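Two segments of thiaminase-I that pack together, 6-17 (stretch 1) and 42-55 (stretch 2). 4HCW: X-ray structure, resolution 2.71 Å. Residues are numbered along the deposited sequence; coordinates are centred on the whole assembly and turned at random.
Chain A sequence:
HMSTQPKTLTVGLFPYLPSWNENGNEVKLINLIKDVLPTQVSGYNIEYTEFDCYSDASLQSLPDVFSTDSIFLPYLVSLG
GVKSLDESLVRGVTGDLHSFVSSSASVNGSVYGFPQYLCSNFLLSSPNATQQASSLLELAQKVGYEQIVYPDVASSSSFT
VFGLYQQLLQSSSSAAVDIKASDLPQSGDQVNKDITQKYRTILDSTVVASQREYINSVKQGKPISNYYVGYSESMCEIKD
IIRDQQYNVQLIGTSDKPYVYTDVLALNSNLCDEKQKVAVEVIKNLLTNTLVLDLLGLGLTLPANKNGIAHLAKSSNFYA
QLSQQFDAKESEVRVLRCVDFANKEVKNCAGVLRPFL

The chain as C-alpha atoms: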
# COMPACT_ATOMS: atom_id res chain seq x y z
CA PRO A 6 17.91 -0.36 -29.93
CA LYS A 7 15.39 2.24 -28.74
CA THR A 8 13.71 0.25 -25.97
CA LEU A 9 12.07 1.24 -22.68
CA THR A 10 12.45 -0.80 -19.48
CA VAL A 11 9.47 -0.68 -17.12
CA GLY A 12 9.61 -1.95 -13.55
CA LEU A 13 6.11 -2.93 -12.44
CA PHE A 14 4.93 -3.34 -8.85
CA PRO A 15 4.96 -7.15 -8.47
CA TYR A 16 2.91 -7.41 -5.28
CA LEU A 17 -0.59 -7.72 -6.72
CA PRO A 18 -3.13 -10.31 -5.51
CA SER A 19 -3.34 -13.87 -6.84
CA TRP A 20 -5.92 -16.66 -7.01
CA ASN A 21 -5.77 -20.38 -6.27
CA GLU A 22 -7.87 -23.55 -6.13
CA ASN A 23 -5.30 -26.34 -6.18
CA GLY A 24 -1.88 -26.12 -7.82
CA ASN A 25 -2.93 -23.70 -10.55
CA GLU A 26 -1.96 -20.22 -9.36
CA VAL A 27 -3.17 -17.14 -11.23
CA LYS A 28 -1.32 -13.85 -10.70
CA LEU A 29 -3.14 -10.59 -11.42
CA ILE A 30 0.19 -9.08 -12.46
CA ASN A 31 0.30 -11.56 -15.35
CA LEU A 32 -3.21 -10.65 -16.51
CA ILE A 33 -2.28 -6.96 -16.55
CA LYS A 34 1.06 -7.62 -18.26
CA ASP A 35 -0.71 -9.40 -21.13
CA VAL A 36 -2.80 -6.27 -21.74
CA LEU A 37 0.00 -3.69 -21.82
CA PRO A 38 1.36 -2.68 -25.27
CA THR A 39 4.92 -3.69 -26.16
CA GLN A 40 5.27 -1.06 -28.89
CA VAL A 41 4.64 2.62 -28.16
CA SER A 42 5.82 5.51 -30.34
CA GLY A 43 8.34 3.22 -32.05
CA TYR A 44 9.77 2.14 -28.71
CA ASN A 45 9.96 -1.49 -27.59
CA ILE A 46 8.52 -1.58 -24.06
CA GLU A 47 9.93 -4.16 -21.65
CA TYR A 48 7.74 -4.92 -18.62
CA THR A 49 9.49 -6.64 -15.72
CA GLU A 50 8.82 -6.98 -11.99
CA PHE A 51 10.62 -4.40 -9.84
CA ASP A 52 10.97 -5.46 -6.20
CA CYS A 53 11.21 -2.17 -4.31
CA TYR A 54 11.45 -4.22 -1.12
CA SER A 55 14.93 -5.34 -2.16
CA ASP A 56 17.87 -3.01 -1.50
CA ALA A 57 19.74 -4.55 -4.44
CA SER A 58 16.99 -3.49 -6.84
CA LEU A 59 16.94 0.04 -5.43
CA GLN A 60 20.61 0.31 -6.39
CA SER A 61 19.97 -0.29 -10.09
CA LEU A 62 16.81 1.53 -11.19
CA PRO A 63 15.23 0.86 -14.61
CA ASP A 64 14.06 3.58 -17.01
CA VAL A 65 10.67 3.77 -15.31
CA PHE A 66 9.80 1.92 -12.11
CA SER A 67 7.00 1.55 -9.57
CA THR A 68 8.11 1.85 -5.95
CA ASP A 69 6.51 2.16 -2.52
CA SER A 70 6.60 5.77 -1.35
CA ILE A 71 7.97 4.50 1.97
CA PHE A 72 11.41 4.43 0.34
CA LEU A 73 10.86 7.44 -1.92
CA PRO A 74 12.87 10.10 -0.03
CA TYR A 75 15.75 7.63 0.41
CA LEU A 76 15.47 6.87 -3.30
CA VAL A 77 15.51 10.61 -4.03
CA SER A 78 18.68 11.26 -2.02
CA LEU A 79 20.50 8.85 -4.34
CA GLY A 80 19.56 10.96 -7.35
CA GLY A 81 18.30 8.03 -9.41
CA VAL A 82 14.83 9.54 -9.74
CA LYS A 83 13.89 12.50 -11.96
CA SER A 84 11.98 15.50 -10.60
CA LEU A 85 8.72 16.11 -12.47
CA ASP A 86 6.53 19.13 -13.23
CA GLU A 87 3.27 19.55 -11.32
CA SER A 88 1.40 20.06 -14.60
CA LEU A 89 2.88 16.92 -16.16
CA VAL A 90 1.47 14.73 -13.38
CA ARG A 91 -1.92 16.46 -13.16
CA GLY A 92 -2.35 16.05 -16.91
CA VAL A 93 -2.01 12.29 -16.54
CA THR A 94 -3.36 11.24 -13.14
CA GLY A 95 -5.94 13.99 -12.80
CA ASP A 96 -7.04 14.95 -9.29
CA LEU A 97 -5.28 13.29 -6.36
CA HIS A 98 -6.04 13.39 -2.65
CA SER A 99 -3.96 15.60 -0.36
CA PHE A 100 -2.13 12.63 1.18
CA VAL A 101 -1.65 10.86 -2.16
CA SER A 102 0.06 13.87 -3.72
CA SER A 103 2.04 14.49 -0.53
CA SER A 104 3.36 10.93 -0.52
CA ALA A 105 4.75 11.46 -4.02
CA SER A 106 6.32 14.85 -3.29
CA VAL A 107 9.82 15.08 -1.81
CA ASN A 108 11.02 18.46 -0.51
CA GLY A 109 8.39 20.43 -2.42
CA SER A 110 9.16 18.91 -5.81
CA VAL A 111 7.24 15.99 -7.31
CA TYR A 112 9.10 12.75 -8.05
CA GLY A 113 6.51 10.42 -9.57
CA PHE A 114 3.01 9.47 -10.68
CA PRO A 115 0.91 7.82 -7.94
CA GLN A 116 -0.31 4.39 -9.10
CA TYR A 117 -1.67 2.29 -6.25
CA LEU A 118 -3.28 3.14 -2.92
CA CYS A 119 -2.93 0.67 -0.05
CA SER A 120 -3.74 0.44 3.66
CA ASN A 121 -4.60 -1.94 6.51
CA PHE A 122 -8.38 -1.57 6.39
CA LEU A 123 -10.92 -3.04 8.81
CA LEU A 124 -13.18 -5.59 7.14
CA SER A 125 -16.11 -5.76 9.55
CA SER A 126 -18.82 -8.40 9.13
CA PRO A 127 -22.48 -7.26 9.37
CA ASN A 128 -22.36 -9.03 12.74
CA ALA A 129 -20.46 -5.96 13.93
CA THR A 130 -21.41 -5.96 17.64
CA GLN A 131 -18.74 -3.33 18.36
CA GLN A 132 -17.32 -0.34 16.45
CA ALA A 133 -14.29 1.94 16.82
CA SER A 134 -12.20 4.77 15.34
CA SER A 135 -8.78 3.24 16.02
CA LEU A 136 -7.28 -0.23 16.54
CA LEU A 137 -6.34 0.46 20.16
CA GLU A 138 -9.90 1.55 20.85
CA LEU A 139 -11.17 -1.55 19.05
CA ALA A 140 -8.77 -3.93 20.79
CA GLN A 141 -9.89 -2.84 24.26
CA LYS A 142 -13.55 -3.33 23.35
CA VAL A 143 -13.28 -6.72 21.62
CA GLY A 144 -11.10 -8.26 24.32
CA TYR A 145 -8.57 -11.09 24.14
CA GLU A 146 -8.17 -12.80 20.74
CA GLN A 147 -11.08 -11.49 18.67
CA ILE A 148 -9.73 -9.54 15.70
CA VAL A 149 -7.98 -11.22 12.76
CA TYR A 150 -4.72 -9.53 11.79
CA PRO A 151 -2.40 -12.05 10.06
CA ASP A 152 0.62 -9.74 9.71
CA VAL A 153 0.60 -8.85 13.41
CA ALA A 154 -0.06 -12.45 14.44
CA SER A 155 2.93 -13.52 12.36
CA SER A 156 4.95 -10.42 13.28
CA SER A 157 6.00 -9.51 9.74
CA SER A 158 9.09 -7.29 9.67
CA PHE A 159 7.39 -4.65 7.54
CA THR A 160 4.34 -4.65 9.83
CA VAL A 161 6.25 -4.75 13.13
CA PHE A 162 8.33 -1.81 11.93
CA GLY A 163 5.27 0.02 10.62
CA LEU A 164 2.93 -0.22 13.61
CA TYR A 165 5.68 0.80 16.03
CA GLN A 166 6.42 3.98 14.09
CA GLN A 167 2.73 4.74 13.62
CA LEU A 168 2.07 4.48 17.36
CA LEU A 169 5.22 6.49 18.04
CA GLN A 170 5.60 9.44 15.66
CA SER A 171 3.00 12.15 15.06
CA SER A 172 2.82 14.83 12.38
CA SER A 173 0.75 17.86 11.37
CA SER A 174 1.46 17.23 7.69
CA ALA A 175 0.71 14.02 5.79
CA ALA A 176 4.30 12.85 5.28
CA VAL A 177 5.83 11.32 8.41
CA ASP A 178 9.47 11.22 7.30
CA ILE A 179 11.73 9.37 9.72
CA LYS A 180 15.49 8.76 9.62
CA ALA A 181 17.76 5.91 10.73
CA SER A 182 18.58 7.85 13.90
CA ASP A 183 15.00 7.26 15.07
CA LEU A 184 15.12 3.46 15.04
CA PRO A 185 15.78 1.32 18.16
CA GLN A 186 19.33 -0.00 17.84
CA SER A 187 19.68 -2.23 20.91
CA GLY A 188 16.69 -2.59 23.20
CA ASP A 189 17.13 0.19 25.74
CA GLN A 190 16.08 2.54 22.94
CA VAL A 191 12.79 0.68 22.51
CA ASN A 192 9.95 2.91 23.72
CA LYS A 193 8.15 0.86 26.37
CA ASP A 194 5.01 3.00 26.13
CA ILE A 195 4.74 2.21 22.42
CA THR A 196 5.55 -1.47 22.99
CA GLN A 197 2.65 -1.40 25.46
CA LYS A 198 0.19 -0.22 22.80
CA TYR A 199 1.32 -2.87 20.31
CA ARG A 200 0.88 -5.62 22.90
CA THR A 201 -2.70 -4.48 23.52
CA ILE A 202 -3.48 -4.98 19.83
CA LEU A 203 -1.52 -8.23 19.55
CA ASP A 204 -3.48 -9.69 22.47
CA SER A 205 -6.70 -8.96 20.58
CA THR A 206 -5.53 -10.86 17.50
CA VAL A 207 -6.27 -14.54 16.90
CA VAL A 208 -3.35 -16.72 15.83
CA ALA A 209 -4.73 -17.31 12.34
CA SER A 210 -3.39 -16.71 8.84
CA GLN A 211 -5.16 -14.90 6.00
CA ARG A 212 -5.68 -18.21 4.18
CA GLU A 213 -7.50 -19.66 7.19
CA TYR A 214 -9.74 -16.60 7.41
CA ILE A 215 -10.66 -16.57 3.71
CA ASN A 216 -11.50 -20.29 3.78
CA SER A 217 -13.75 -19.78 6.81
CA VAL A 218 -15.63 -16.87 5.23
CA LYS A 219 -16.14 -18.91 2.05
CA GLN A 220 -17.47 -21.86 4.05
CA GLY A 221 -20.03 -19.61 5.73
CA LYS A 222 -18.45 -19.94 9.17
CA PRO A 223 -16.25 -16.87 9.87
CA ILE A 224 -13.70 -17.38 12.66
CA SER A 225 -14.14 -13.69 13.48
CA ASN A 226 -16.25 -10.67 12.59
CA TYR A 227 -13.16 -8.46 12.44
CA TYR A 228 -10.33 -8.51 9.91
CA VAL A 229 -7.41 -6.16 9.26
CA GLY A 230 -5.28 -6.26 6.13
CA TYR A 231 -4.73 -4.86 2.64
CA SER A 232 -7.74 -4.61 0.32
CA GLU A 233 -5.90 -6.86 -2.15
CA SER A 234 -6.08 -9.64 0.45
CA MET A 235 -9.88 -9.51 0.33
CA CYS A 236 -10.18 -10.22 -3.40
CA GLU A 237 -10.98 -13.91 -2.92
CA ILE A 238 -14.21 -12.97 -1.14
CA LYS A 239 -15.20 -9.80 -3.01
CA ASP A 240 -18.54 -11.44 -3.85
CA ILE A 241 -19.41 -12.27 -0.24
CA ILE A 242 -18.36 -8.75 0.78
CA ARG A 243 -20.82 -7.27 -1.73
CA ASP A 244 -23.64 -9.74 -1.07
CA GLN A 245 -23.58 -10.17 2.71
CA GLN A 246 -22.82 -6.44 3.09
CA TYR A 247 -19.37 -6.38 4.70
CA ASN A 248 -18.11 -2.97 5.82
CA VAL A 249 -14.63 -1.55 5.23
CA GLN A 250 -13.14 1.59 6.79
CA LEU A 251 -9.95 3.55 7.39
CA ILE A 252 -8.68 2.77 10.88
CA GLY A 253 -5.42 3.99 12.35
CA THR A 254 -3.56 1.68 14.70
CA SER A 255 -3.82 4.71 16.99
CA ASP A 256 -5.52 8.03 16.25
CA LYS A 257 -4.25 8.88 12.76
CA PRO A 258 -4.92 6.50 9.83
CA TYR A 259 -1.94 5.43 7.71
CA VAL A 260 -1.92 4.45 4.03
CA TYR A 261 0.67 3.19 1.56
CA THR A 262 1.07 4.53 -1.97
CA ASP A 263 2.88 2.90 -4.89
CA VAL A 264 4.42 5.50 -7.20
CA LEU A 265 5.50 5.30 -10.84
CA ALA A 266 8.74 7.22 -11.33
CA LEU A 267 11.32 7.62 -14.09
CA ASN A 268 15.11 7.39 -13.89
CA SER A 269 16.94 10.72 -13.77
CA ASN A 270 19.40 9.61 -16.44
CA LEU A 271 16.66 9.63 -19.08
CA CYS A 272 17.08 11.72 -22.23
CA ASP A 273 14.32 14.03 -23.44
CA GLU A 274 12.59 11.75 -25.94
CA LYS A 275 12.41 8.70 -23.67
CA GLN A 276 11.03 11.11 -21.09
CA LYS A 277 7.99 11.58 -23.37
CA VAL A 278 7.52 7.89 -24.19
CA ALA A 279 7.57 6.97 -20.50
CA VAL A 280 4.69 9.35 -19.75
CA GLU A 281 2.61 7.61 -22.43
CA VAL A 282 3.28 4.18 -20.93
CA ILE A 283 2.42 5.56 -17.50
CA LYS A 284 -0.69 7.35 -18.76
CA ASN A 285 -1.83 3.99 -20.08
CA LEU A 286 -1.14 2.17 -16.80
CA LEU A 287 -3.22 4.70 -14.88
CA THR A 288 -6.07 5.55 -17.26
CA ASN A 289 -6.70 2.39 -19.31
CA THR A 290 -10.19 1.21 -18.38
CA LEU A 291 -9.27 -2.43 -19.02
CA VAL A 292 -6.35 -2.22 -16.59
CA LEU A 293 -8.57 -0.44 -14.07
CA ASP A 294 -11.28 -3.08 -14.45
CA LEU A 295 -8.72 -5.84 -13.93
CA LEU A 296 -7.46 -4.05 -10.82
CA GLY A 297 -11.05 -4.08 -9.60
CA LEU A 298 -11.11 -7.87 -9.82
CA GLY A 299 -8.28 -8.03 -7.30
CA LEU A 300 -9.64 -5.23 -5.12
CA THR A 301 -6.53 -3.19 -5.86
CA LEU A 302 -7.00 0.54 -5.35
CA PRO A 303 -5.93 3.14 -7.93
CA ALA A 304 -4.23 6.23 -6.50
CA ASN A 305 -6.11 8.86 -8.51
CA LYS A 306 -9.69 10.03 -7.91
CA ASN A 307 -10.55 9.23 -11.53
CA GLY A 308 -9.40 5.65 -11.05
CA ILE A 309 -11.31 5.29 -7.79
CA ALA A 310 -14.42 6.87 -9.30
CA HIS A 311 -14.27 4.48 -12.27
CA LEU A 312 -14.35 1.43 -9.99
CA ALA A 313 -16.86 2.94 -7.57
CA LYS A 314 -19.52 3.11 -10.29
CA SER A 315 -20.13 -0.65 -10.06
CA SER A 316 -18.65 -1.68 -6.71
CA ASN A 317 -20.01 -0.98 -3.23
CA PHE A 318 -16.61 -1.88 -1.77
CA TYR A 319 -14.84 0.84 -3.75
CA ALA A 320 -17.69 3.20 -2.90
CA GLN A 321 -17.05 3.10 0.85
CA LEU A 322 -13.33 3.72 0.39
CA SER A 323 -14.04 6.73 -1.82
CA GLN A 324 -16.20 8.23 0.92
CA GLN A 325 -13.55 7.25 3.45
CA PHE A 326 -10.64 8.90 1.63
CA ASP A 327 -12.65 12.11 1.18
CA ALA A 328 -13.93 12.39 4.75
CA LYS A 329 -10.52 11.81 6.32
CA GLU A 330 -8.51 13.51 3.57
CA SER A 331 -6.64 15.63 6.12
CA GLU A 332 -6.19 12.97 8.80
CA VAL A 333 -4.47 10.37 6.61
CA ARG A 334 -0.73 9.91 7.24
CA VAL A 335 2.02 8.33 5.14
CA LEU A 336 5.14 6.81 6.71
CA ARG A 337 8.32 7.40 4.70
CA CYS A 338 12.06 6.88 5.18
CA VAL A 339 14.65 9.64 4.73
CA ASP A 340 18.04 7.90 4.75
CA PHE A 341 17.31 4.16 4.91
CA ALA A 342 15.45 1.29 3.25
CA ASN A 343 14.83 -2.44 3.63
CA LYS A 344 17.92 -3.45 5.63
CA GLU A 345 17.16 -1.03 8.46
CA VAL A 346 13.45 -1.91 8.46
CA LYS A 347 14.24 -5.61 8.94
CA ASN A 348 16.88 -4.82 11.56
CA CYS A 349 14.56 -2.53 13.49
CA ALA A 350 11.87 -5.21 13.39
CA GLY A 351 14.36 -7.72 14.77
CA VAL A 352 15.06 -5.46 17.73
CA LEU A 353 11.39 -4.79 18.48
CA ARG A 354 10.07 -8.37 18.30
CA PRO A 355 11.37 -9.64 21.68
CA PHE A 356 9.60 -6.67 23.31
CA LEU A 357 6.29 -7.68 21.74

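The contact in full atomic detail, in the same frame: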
# COMPACT_ATOMS: atom_id res chain seq x y z
N PRO A 6 17.00 -1.38 -30.44
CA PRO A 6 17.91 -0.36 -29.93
C PRO A 6 17.19 0.63 -29.01
O PRO A 6 17.57 0.76 -27.85
CB PRO A 6 18.37 0.35 -31.21
CG PRO A 6 18.26 -0.68 -32.27
CD PRO A 6 17.05 -1.50 -31.91
N LYS A 7 16.18 1.31 -29.54
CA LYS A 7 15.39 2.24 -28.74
C LYS A 7 14.29 1.51 -27.97
O LYS A 7 13.15 1.41 -28.43
N THR A 8 14.65 0.99 -26.80
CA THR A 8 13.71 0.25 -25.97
C THR A 8 13.51 0.93 -24.62
O THR A 8 14.36 1.70 -24.17
CB THR A 8 14.19 -1.20 -25.72
OG1 THR A 8 15.35 -1.19 -24.89
CG2 THR A 8 14.52 -1.88 -27.04
N LEU A 9 12.39 0.65 -23.97
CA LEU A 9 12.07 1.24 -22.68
C LEU A 9 11.81 0.17 -21.63
O LEU A 9 10.89 -0.64 -21.77
CB LEU A 9 10.85 2.16 -22.79
CG LEU A 9 10.46 2.95 -21.54
CD1 LEU A 9 11.49 4.04 -21.25
CD2 LEU A 9 9.07 3.55 -21.70
N THR A 10 12.62 0.16 -20.57
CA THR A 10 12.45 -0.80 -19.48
C THR A 10 11.49 -0.28 -18.42
O THR A 10 11.68 0.81 -17.88
CB THR A 10 13.80 -1.16 -18.83
OG1 THR A 10 14.45 0.04 -18.38
CG2 THR A 10 14.70 -1.88 -19.82
N VAL A 11 10.46 -1.06 -18.12
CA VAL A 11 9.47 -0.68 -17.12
C VAL A 11 9.44 -1.66 -15.95
O VAL A 11 9.26 -2.86 -16.14
CB VAL A 11 8.06 -0.59 -17.73
CG1 VAL A 11 7.05 -0.18 -16.67
CG2 VAL A 11 8.04 0.39 -18.89
N GLY A 12 9.64 -1.14 -14.75
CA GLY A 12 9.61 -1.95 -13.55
C GLY A 12 8.27 -1.87 -12.84
O GLY A 12 7.97 -0.90 -12.15
N LEU A 13 7.45 -2.91 -13.01
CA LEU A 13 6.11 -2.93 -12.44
C LEU A 13 6.09 -3.41 -10.99
O LEU A 13 6.93 -4.22 -10.58
CB LEU A 13 5.18 -3.82 -13.28
CG LEU A 13 4.91 -3.36 -14.71
CD1 LEU A 13 3.97 -4.32 -15.41
CD2 LEU A 13 4.35 -1.94 -14.72
N PHE A 14 5.14 -2.90 -10.22
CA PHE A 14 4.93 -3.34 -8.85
C PHE A 14 4.41 -4.78 -8.85
O PHE A 14 3.30 -5.04 -9.31
CB PHE A 14 3.93 -2.42 -8.15
CG PHE A 14 3.76 -2.70 -6.68
CD1 PHE A 14 4.70 -2.28 -5.77
CD2 PHE A 14 2.64 -3.37 -6.23
CE1 PHE A 14 4.54 -2.53 -4.42
CE2 PHE A 14 2.47 -3.63 -4.88
CZ PHE A 14 3.42 -3.21 -3.97
N PRO A 15 5.23 -5.71 -8.34
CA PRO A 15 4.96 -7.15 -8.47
C PRO A 15 4.03 -7.71 -7.41
O PRO A 15 3.60 -8.86 -7.52
CB PRO A 15 6.35 -7.76 -8.31
CG PRO A 15 7.04 -6.84 -7.36
CD PRO A 15 6.49 -5.45 -7.63
N TYR A 16 3.71 -6.92 -6.39
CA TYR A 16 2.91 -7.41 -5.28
C TYR A 16 1.42 -7.14 -5.45
O TYR A 16 0.81 -6.40 -4.67
CB TYR A 16 3.43 -6.85 -3.95
CG TYR A 16 4.86 -7.26 -3.66
CD1 TYR A 16 5.14 -8.48 -3.05
CD2 TYR A 16 5.92 -6.44 -4.01
CE1 TYR A 16 6.44 -8.86 -2.78
CE2 TYR A 16 7.23 -6.82 -3.75
CZ TYR A 16 7.48 -8.02 -3.14
OH TYR A 16 8.77 -8.40 -2.88
N LEU A 17 0.85 -7.76 -6.48
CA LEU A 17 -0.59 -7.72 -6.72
C LEU A 17 -1.19 -9.05 -6.27
O LEU A 17 -0.47 -10.04 -6.15
CB LEU A 17 -0.86 -7.47 -8.21
CG LEU A 17 -0.44 -6.10 -8.75
CD1 LEU A 17 -0.89 -5.93 -10.19
CD2 LEU A 17 -0.99 -4.98 -7.87
N SER A 42 5.06 4.45 -29.69
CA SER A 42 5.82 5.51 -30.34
C SER A 42 7.15 5.02 -30.93
O SER A 42 8.15 5.74 -30.92
CB SER A 42 6.06 6.69 -29.38
OG SER A 42 4.84 7.22 -28.91
N GLY A 43 7.16 3.79 -31.43
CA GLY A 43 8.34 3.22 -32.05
C GLY A 43 9.27 2.56 -31.05
O GLY A 43 10.26 1.93 -31.42
N TYR A 44 8.94 2.70 -29.77
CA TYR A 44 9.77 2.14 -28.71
C TYR A 44 9.31 0.74 -28.31
O TYR A 44 8.11 0.48 -28.22
CB TYR A 44 9.75 3.06 -27.49
CG TYR A 44 10.91 4.03 -27.45
CD1 TYR A 44 10.88 5.21 -28.17
CD2 TYR A 44 12.04 3.75 -26.69
CE1 TYR A 44 11.94 6.09 -28.14
CE2 TYR A 44 13.10 4.63 -26.65
CZ TYR A 44 13.05 5.80 -27.38
OH TYR A 44 14.10 6.69 -27.35
N ASN A 45 10.26 -0.14 -28.07
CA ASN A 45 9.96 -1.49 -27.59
C ASN A 45 9.91 -1.51 -26.06
O ASN A 45 10.94 -1.38 -25.40
CB ASN A 45 11.01 -2.49 -28.10
N ILE A 46 8.71 -1.68 -25.51
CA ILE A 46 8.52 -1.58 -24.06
C ILE A 46 8.71 -2.92 -23.35
O ILE A 46 8.02 -3.89 -23.65
CB ILE A 46 7.13 -1.03 -23.71
CG1 ILE A 46 6.77 0.15 -24.62
CG2 ILE A 46 7.09 -0.61 -22.25
CD1 ILE A 46 7.69 1.34 -24.48
N GLU A 47 9.65 -2.95 -22.41
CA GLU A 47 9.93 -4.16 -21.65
C GLU A 47 9.36 -4.07 -20.23
O GLU A 47 9.82 -3.27 -19.42
CB GLU A 47 11.44 -4.41 -21.58
N TYR A 48 8.35 -4.90 -19.95
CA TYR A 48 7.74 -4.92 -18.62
C TYR A 48 8.30 -6.04 -17.76
O TYR A 48 8.12 -7.22 -18.07
CB TYR A 48 6.22 -5.06 -18.73
CG TYR A 48 5.53 -3.90 -19.42
CD1 TYR A 48 5.26 -2.72 -18.74
CD2 TYR A 48 5.15 -3.99 -20.75
CE1 TYR A 48 4.63 -1.66 -19.36
CE2 TYR A 48 4.51 -2.93 -21.38
CZ TYR A 48 4.26 -1.77 -20.68
OH TYR A 48 3.63 -0.72 -21.31
N THR A 49 8.97 -5.67 -16.68
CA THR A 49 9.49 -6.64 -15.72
C THR A 49 9.07 -6.26 -14.30
O THR A 49 8.63 -5.13 -14.05
CB THR A 49 11.02 -6.74 -15.78
OG1 THR A 49 11.60 -5.44 -15.67
CG2 THR A 49 11.47 -7.39 -17.08
N GLU A 50 9.19 -7.21 -13.38
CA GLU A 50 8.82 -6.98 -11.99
C GLU A 50 9.95 -6.29 -11.22
O GLU A 50 11.07 -6.79 -11.19
CB GLU A 50 8.43 -8.29 -11.32
CG GLU A 50 7.29 -9.02 -12.00
CD GLU A 50 6.96 -10.35 -11.35
OE1 GLU A 50 6.12 -11.10 -11.90
OE2 GLU A 50 7.55 -10.65 -10.29
N PHE A 51 9.64 -5.15 -10.61
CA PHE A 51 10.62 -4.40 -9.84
C PHE A 51 10.33 -4.49 -8.34
O PHE A 51 9.40 -3.85 -7.84
CB PHE A 51 10.64 -2.94 -10.28
CG PHE A 51 11.55 -2.06 -9.47
CD1 PHE A 51 12.92 -2.14 -9.62
CD2 PHE A 51 11.03 -1.16 -8.56
CE1 PHE A 51 13.76 -1.33 -8.87
CE2 PHE A 51 11.86 -0.35 -7.81
CZ PHE A 51 13.23 -0.43 -7.97
N ASP A 52 11.13 -5.28 -7.64
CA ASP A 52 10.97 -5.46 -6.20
C ASP A 52 11.58 -4.29 -5.44
O ASP A 52 12.79 -4.27 -5.19
CB ASP A 52 11.61 -6.77 -5.75
CG ASP A 52 11.15 -7.20 -4.37
OD1 ASP A 52 10.54 -6.38 -3.66
OD2 ASP A 52 11.42 -8.36 -4.00
N CYS A 53 10.75 -3.33 -5.06
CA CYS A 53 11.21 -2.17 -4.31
C CYS A 53 11.54 -2.54 -2.87
O CYS A 53 12.12 -1.74 -2.13
CB CYS A 53 10.17 -1.05 -4.35
SG CYS A 53 8.63 -1.43 -3.48
N TYR A 54 11.16 -3.75 -2.47
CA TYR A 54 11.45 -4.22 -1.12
C TYR A 54 12.75 -5.02 -1.10
O TYR A 54 12.97 -5.84 -0.21
CB TYR A 54 10.28 -5.04 -0.57
CG TYR A 54 8.99 -4.24 -0.49
CD1 TYR A 54 8.86 -3.19 0.41
CD2 TYR A 54 7.93 -4.52 -1.34
CE1 TYR A 54 7.69 -2.45 0.48
CE2 TYR A 54 6.76 -3.78 -1.27
CZ TYR A 54 6.64 -2.75 -0.36
OH TYR A 54 5.48 -2.02 -0.30
N SER A 55 13.59 -4.77 -2.09
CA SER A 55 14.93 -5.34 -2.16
C SER A 55 15.93 -4.22 -2.36
O SER A 55 15.85 -3.48 -3.34
CB SER A 55 15.02 -6.34 -3.31
OG SER A 55 16.35 -6.78 -3.49

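Strand 8-13 and the strand of stretch 2 that ends at Glu50 lie side by side as parallel neighbours, their directions 20° apart, and the backbone does most of the bonding. As is usual for parallel strands, alternate residues of stretch 1 bond through both N and O, each straddling two residues of the partner. Asn45 N donates to Lys7 O at 3.3 Å, the longest link of the ladder. Leu9 N then gives to Asn45 O (2.9 Å) while Leu9 O receives Glu47 N (2.7 Å); Val11 N reaches Glu47 O (2.6 Å) and Val11 O takes Thr49 N (2.9 Å). Leu13 completes the series, its N bonded to Thr49 O (2.7 Å) and its O to Phe51 N (2.9 Å), so the pairing runs one residue beyond the end of that strand. Angles at hydrogen of 161-174° show nearly straight bonds. Carbonyls also receive CA-H contacts, such as Ile46 CA to Leu9 O at 3.4 Å.

The residues that bond this way, Leu9, Val11 and Leu13, all turn their side chains to one face of the sheet, where apolar groups suit a buried position. Val11 CG2 meets Ile46 CG2 at 3.6 Å, and Leu13 CD1 lies 3.9 Å from Tyr48 CD1. The other face carries Thr8, Thr10 and Thr49, more polar and less buried. Gly12 fits there because Phe51 CB is only 3.6 Å from Gly12 CA; a CB on Gly12 would clash with it.

Past the strands, side chains take over. Tyr16 OH donates to Asp52 OD1 at 2.8 Å, and the same oxygen accepts Tyr54 N at 3.0 Å, so one carboxylate oxygen ties stretch 1 to the type I turn Asp52-Ser55. Ser55 N to Asp52 O (3.2 Å) closes that turn. Tyr54 points its edge toward the face of Tyr16, with Tyr16 CE2 and Tyr54 CD2 3.4 Å apart, while its own hydroxyl is satisfied elsewhere in the structure.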